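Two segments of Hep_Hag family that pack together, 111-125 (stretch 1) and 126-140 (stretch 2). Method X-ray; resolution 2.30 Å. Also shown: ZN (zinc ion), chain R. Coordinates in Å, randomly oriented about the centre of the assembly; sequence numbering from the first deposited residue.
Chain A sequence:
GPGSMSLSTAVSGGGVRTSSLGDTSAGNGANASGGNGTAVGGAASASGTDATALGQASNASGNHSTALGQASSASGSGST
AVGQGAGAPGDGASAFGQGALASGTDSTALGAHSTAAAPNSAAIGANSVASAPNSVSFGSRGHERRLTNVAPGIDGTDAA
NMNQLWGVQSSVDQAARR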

ATOM      1  N   GLY A 111      -1.897  -6.853   2.111  1.00 17.66           N
ATOM      2  CA  GLY A 111      -2.174  -7.481   3.405  1.00 17.43           C
ATOM      3  C   GLY A 111      -1.099  -8.497   3.776  1.00 18.32           C
ATOM      4  O   GLY A 111      -0.516  -9.155   2.896  1.00 17.60           O
ATOM      5  N   ALA A 112      -0.837  -8.622   5.076  1.00 17.62           N
ATOM      6  CA  ALA A 112       0.231  -9.495   5.571  1.00 18.25           C
ATOM      7  C   ALA A 112      -0.008 -10.918   5.092  1.00 18.63           C
ATOM      8  O   ALA A 112      -1.116 -11.432   5.237  1.00 19.66           O
ATOM      9  CB  ALA A 112       0.287  -9.459   7.100  1.00 17.10           C
ATOM     10  N   HIS A 113       1.012 -11.546   4.519  1.00 18.51           N
ATOM     11  CA  HIS A 113       0.905 -12.945   4.056  1.00 19.62           C
ATOM     12  C   HIS A 113      -0.193 -13.183   3.014  1.00 18.96           C
ATOM     13  O   HIS A 113      -0.679 -14.320   2.864  1.00 19.75           O
ATOM     14  CB  HIS A 113       0.769 -13.932   5.243  1.00 20.34           C
ATOM     15  CG  HIS A 113       1.887 -13.828   6.234  1.00 22.28           C
ATOM     16  ND1 HIS A 113       3.129 -14.398   6.023  1.00 24.53           N
ATOM     17  CD2 HIS A 113       1.961 -13.190   7.425  1.00 22.63           C
ATOM     18  CE1 HIS A 113       3.917 -14.125   7.046  1.00 26.29           C
ATOM     19  NE2 HIS A 113       3.230 -13.399   7.913  1.00 27.70           N
ATOM     20  N   SER A 114      -0.559 -12.138   2.279  1.00 18.04           N
ATOM     21  CA  SER A 114      -1.452 -12.288   1.132  1.00 18.75           C
ATOM     22  C   SER A 114      -0.595 -12.721  -0.058  1.00 19.05           C
ATOM     23  O   SER A 114       0.587 -12.394  -0.110  1.00 19.81           O
ATOM     24  CB  SER A 114      -2.148 -10.975   0.791  1.00 18.05           C
ATOM     25  OG  SER A 114      -1.164  -9.971   0.487  1.00 19.78           O
ATOM     26  N   THR A 115      -1.194 -13.443  -1.000  1.00 18.88           N
ATOM     27  CA  THR A 115      -0.481 -13.972  -2.168  1.00 19.35           C
ATOM     28  C   THR A 115      -1.344 -13.707  -3.414  1.00 18.96           C
ATOM     29  O   THR A 115      -2.469 -14.204  -3.522  1.00 19.79           O
ATOM     30  CB  THR A 115      -0.180 -15.520  -2.045  1.00 19.66           C
ATOM     31  OG1 THR A 115       0.573 -15.791  -0.842  1.00 21.46           O
ATOM     32  CG2 THR A 115       0.615 -16.064  -3.285  1.00 18.65           C
ATOM     33  N   ALA A 116      -0.846 -12.874  -4.309  1.00 18.31           N
ATOM     34  CA  ALA A 116      -1.510 -12.650  -5.591  1.00 19.15           C
ATOM     35  C   ALA A 116      -0.668 -13.358  -6.627  1.00 20.28           C
ATOM     36  O   ALA A 116       0.344 -12.812  -7.112  1.00 20.51           O
ATOM     37  CB  ALA A 116      -1.644 -11.179  -5.913  1.00 17.46           C
ATOM     38  N   ALA A 117      -1.094 -14.581  -6.948  1.00 20.50           N
ATOM     39  CA  ALA A 117      -0.262 -15.490  -7.700  1.00 21.93           C
ATOM     40  C   ALA A 117      -0.585 -15.507  -9.192  1.00 22.45           C
ATOM     41  O   ALA A 117       0.304 -15.672 -10.008  1.00 23.40           O
ATOM     42  CB  ALA A 117      -0.342 -16.915  -7.091  1.00 21.48           C
ATOM     43  N   ALA A 118      -1.862 -15.355  -9.539  1.00 22.79           N
ATOM     44  CA  ALA A 118      -2.320 -15.487 -10.927  1.00 23.10           C
ATOM     45  C   ALA A 118      -2.077 -14.166 -11.667  1.00 22.93           C
ATOM     46  O   ALA A 118      -2.060 -13.130 -11.022  1.00 22.74           O
ATOM     47  CB  ALA A 118      -3.798 -15.869 -10.964  1.00 21.81           C
ATOM     48  N   PRO A 119      -1.875 -14.196 -13.006  1.00 23.57           N
ATOM     49  CA  PRO A 119      -1.687 -12.933 -13.756  1.00 23.50           C
ATOM     50  C   PRO A 119      -2.891 -12.030 -13.593  1.00 23.59           C
ATOM     51  O   PRO A 119      -4.018 -12.523 -13.603  1.00 23.60           O
ATOM     52  CB  PRO A 119      -1.613 -13.388 -15.217  1.00 24.11           C
ATOM     53  CG  PRO A 119      -2.195 -14.837 -15.208  1.00 24.96           C
ATOM     54  CD  PRO A 119      -1.762 -15.379 -13.882  1.00 24.08           C
ATOM     55  N   ASN A 120      -2.656 -10.729 -13.409  1.00 23.28           N
ATOM     56  CA  ASN A 120      -3.720  -9.741 -13.410  1.00 22.99           C
ATOM     57  C   ASN A 120      -4.721  -9.899 -12.256  1.00 21.75           C
ATOM     58  O   ASN A 120      -5.888  -9.474 -12.360  1.00 20.13           O
ATOM     59  CB  ASN A 120      -4.450  -9.743 -14.774  1.00 23.86           C
ATOM     60  CG  ASN A 120      -5.070  -8.391 -15.110  1.00 27.38           C
ATOM     61  OD1 ASN A 120      -4.445  -7.325 -14.896  1.00 28.41           O
ATOM     62  ND2 ASN A 120      -6.306  -8.420 -15.641  1.00 27.06           N
ATOM     63  N   SER A 121      -4.251 -10.501 -11.163  1.00 20.89           N
ATOM     64  CA  SER A 121      -5.095 -10.750 -10.005  1.00 20.43           C
ATOM     65  C   SER A 121      -4.743  -9.838  -8.871  1.00 20.25           C
ATOM     66  O   SER A 121      -3.693  -9.179  -8.912  1.00 21.30           O
ATOM     67  CB  SER A 121      -4.966 -12.182  -9.529  1.00 20.78           C
ATOM     68  OG  SER A 121      -3.667 -12.434  -9.026  1.00 20.24           O
ATOM     69  N   ALA A 122      -5.629  -9.792  -7.874  1.00 19.50           N
ATOM     70  CA  ALA A 122      -5.375  -9.086  -6.641  1.00 19.89           C
ATOM     71  C   ALA A 122      -5.829  -9.870  -5.427  1.00 19.98           C
ATOM     72  O   ALA A 122      -6.878 -10.527  -5.441  1.00 20.43           O
ATOM     73  CB  ALA A 122      -6.042  -7.676  -6.652  1.00 20.44           C
ATOM     74  N   ALA A 123      -5.047  -9.758  -4.362  1.00 19.80           N
ATOM     75  CA  ALA A 123      -5.374 -10.395  -3.095  1.00 20.01           C
ATOM     76  C   ALA A 123      -5.486  -9.288  -2.078  1.00 20.20           C
ATOM     77  O   ALA A 123      -4.508  -8.542  -1.878  1.00 21.19           O
ATOM     78  CB  ALA A 123      -4.282 -11.388  -2.702  1.00 19.53           C
ATOM     79  N   ILE A 124      -6.665  -9.164  -1.464  1.00 20.14           N
ATOM     80  CA  ILE A 124      -6.953  -8.109  -0.475  1.00 20.93           C
ATOM     81  C   ILE A 124      -7.203  -8.747   0.892  1.00 20.91           C
ATOM     82  O   ILE A 124      -8.107  -9.583   1.048  1.00 21.19           O
ATOM     83  CB  ILE A 124      -8.235  -7.311  -0.858  1.00 21.02           C
ATOM     84  CG1 ILE A 124      -8.172  -6.740  -2.273  1.00 23.82           C
ATOM     85  CG2 ILE A 124      -8.517  -6.200   0.114  1.00 20.99           C
ATOM     86  CD1 ILE A 124      -6.967  -5.883  -2.528  1.00 28.38           C
ATOM     87  N   GLY A 125      -6.416  -8.356   1.888  1.00 20.80           N
ATOM     88  CA  GLY A 125      -6.659  -8.816   3.246  1.00 20.29           C
ATOM     89  C   GLY A 125      -5.576  -9.777   3.678  1.00 20.43           C
ATOM     90  O   GLY A 125      -4.975 -10.442   2.843  1.00 20.47           O
ATOM     91  N   ALA A 126      -5.311  -9.823   4.983  1.00 20.00           N
ATOM     92  CA  ALA A 126      -4.319 -10.716   5.518  1.00 20.97           C
ATOM     93  C   ALA A 126      -4.606 -12.187   5.090  1.00 22.06           C
ATOM     94  O   ALA A 126      -5.774 -12.634   5.122  1.00 23.05           O
ATOM     95  CB  ALA A 126      -4.279 -10.585   7.034  1.00 20.51           C
ATOM     96  N   ASN A 127      -3.561 -12.914   4.668  1.00 21.90           N
ATOM     97  CA  ASN A 127      -3.680 -14.337   4.291  1.00 22.33           C
ATOM     98  C   ASN A 127      -4.552 -14.605   3.055  1.00 22.01           C
ATOM     99  O   ASN A 127      -4.821 -15.770   2.733  1.00 22.92           O
ATOM    100  CB  ASN A 127      -4.208 -15.169   5.485  1.00 23.37           C
ATOM    101  CG  ASN A 127      -3.348 -15.003   6.747  1.00 25.72           C
ATOM    102  OD1 ASN A 127      -3.821 -14.546   7.799  1.00 28.84           O
ATOM    103  ND2 ASN A 127      -2.084 -15.348   6.636  1.00 23.31           N
ATOM    104  N   SER A 128      -5.018 -13.552   2.379  1.00 20.54           N
ATOM    105  CA  SER A 128      -5.829 -13.745   1.168  1.00 20.96           C
ATOM    106  C   SER A 128      -5.002 -14.342   0.030  1.00 20.31           C
ATOM    107  O   SER A 128      -3.813 -14.012  -0.130  1.00 19.96           O
ATOM    108  CB  SER A 128      -6.465 -12.424   0.684  1.00 20.25           C
ATOM    109  OG  SER A 128      -7.479 -12.013   1.574  1.00 22.19           O
ATOM    110  N   VAL A 129      -5.638 -15.198  -0.774  1.00 20.27           N
ATOM    111  CA  VAL A 129      -4.954 -15.833  -1.902  1.00 20.44           C
ATOM    112  C   VAL A 129      -5.761 -15.591  -3.175  1.00 20.64           C
ATOM    113  O   VAL A 129      -6.998 -15.744  -3.176  1.00 20.05           O
ATOM    114  CB  VAL A 129      -4.766 -17.331  -1.667  1.00 21.52           C
ATOM    115  CG1 VAL A 129      -3.955 -17.986  -2.826  1.00 22.18           C
ATOM    116  CG2 VAL A 129      -4.084 -17.589  -0.332  1.00 21.39           C
ATOM    117  N   ALA A 130      -5.063 -15.164  -4.233  1.00 20.24           N
ATOM    118  CA  ALA A 130      -5.666 -14.963  -5.540  1.00 21.25           C
ATOM    119  C   ALA A 130      -4.993 -15.886  -6.534  1.00 22.92           C
ATOM    120  O   ALA A 130      -3.851 -15.640  -6.947  1.00 23.27           O
ATOM    121  CB  ALA A 130      -5.553 -13.485  -6.003  1.00 20.54           C
ATOM    122  N   SER A 131      -5.687 -16.959  -6.910  1.00 23.30           N
ATOM    123  CA  SER A 131      -5.060 -17.944  -7.759  1.00 24.97           C
ATOM    124  C   SER A 131      -5.788 -18.105  -9.084  1.00 25.40           C
ATOM    125  O   SER A 131      -5.455 -18.995  -9.872  1.00 26.73           O
ATOM    126  CB  SER A 131      -4.933 -19.294  -7.021  1.00 25.90           C
ATOM    127  OG  SER A 131      -6.212 -19.763  -6.597  1.00 26.91           O
ATOM    128  N   ALA A 132      -6.761 -17.237  -9.325  1.00 24.41           N
ATOM    129  CA  ALA A 132      -7.514 -17.230 -10.574  1.00 25.18           C
ATOM    130  C   ALA A 132      -7.133 -15.957 -11.302  1.00 24.56           C
ATOM    131  O   ALA A 132      -7.082 -14.904 -10.689  1.00 23.63           O
ATOM    132  CB  ALA A 132      -9.069 -17.270 -10.308  1.00 24.94           C
ATOM    133  N   PRO A 133      -6.832 -16.053 -12.602  1.00 25.23           N
ATOM    134  CA  PRO A 133      -6.483 -14.866 -13.402  1.00 24.84           C
ATOM    135  C   PRO A 133      -7.628 -13.849 -13.438  1.00 25.24           C
ATOM    136  O   PRO A 133      -8.799 -14.254 -13.425  1.00 24.84           O
ATOM    137  CB  PRO A 133      -6.261 -15.434 -14.803  1.00 25.74           C
ATOM    138  CG  PRO A 133      -6.991 -16.800 -14.794  1.00 27.37           C
ATOM    139  CD  PRO A 133      -6.847 -17.303 -13.393  1.00 25.88           C
ATOM    140  N   ASN A 134      -7.292 -12.549 -13.504  1.00 24.77           N
ATOM    141  CA  ASN A 134      -8.277 -11.473 -13.718  1.00 25.36           C
ATOM    142  C   ASN A 134      -9.357 -11.476 -12.650  1.00 24.61           C
ATOM    143  O   ASN A 134     -10.519 -11.281 -12.929  1.00 25.21           O
ATOM    144  CB  ASN A 134      -8.938 -11.570 -15.102  1.00 26.00           C
ATOM    145  CG  ASN A 134      -7.916 -11.695 -16.234  1.00 29.32           C
ATOM    146  OD1 ASN A 134      -7.034 -10.845 -16.390  1.00 29.06           O
ATOM    147  ND2 ASN A 134      -8.035 -12.772 -17.031  1.00 30.28           N
ATOM    148  N   SER A 135      -8.957 -11.707 -11.424  1.00 24.04           N
ATOM    149  CA  SER A 135      -9.894 -11.768 -10.340  1.00 24.64           C
ATOM    150  C   SER A 135      -9.313 -11.053  -9.113  1.00 24.08           C
ATOM    151  O   SER A 135      -8.095 -10.827  -9.010  1.00 23.50           O
ATOM    152  CB  SER A 135     -10.175 -13.239 -10.024  1.00 25.04           C
ATOM    153  OG  SER A 135      -9.090 -13.767  -9.299  1.00 28.23           O
ATOM    154  N   VAL A 136     -10.188 -10.695  -8.188  1.00 23.39           N
ATOM    155  CA  VAL A 136      -9.764 -10.027  -6.957  1.00 22.63           C
ATOM    156  C   VAL A 136     -10.287 -10.861  -5.813  1.00 22.91           C
ATOM    157  O   VAL A 136     -11.497 -11.001  -5.683  1.00 24.26           O
ATOM    158  CB  VAL A 136     -10.330  -8.603  -6.870  1.00 22.23           C
ATOM    159  CG1 VAL A 136      -9.921  -7.951  -5.569  1.00 22.59           C
ATOM    160  CG2 VAL A 136      -9.858  -7.783  -8.046  1.00 19.31           C
ATOM    161  N   SER A 137      -9.391 -11.429  -5.000  1.00 22.34           N
ATOM    162  CA  SER A 137      -9.786 -12.256  -3.876  1.00 21.38           C
ATOM    163  C   SER A 137      -9.781 -11.531  -2.528  1.00 21.56           C
ATOM    164  O   SER A 137      -8.811 -10.819  -2.184  1.00 21.19           O
ATOM    165  CB  SER A 137      -8.873 -13.477  -3.785  1.00 21.64           C
ATOM    166  OG  SER A 137      -9.123 -14.174  -2.564  1.00 21.57           O
ATOM    167  N   PHE A 138     -10.824 -11.777  -1.727  1.00 21.21           N
ATOM    168  CA  PHE A 138     -10.899 -11.203  -0.390  1.00 21.35           C
ATOM    169  C   PHE A 138     -10.640 -12.233   0.716  1.00 21.69           C
ATOM    170  O   PHE A 138     -10.977 -12.013   1.876  1.00 21.73           O
ATOM    171  CB  PHE A 138     -12.245 -10.467  -0.191  1.00 21.41           C
ATOM    172  CG  PHE A 138     -12.446  -9.341  -1.150  1.00 20.52           C
ATOM    173  CD1 PHE A 138     -11.952  -8.075  -0.861  1.00 20.36           C
ATOM    174  CD2 PHE A 138     -13.090  -9.551  -2.375  1.00 22.15           C
ATOM    175  CE1 PHE A 138     -12.130  -7.028  -1.760  1.00 20.72           C
ATOM    176  CE2 PHE A 138     -13.260  -8.505  -3.289  1.00 22.33           C
ATOM    177  CZ  PHE A 138     -12.793  -7.252  -2.980  1.00 19.45           C
ATOM    178  N   GLY A 139     -10.020 -13.348   0.362  1.00 21.91           N
ATOM    179  CA  GLY A 139      -9.761 -14.387   1.349  1.00 22.75           C
ATOM    180  C   GLY A 139      -9.261 -15.637   0.667  1.00 23.94           C
ATOM    181  O   GLY A 139      -8.352 -15.584  -0.163  1.00 24.04           O
ATOM    182  N   SER A 140      -9.868 -16.764   1.009  1.00 24.47           N
ATOM    183  CA  SER A 140      -9.544 -18.031   0.385  1.00 25.40           C
ATOM    184  C   SER A 140     -10.690 -18.937   0.752  1.00 26.35           C
ATOM    185  O   SER A 140     -11.563 -18.537   1.533  1.00 26.39           O
ATOM    186  CB  SER A 140      -8.204 -18.585   0.890  1.00 24.96           C
ATOM    187  OG  SER A 140      -8.238 -18.840   2.279  1.00 25.08           O
TER
HETATM  188 ZN    ZN R 186       4.391 -12.760   9.518  1.00 46.81          ZN

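The two stretches run side by side as successive coils, their short strands paired in parallel and joined mainly by backbone hydrogen bonds, burying 935 Å² between them. At Gly 111 a side chain would clash with Gly 125 C and Ala 126 N. The type II turn begun here is closed by Ser 114, whose OG and N both donate to Gly 111 O (2.6 and 3.0 Å), while Ala 112 O accepts Asn 127 N at 2.9 Å. His 113 directs NE2 to the zinc ion (2.1 Å).

Thr 115 pairs in parallel with Val 129: Thr 115 N donates to Ser 128 O (2.8 Å) and Thr 115 O accepts Ala 130 N (2.9 Å). Ala 130 O then receives both Ala 117 N (3.0 Å) and Ala 118 N (3.3 Å). The small CB of Ala 118 fits against the backbone, 3.4 Å from Ala 132 C. In the next turn, Asn 120 ND2 donates to Asn 134 OD1 at 2.6 Å, one side-chain amide donating to the other.

Parallel pairing resumes at Ala 122, where N donates to Ser 135 O (2.9 Å) and O accepts Ser 137 N (2.7 Å). Ala 123 faces inward, its CB 4.1 Å from Ala 130 CB. Ile 124 N donates to Ser 137 O (2.8 Å), its CG1 packs 3.9 Å from Val 136 CG1, and its O accepts buried Ser 128 OG (2.6 Å). Finally, Gly 125 O accepts Ser 128 N (3.1 Å).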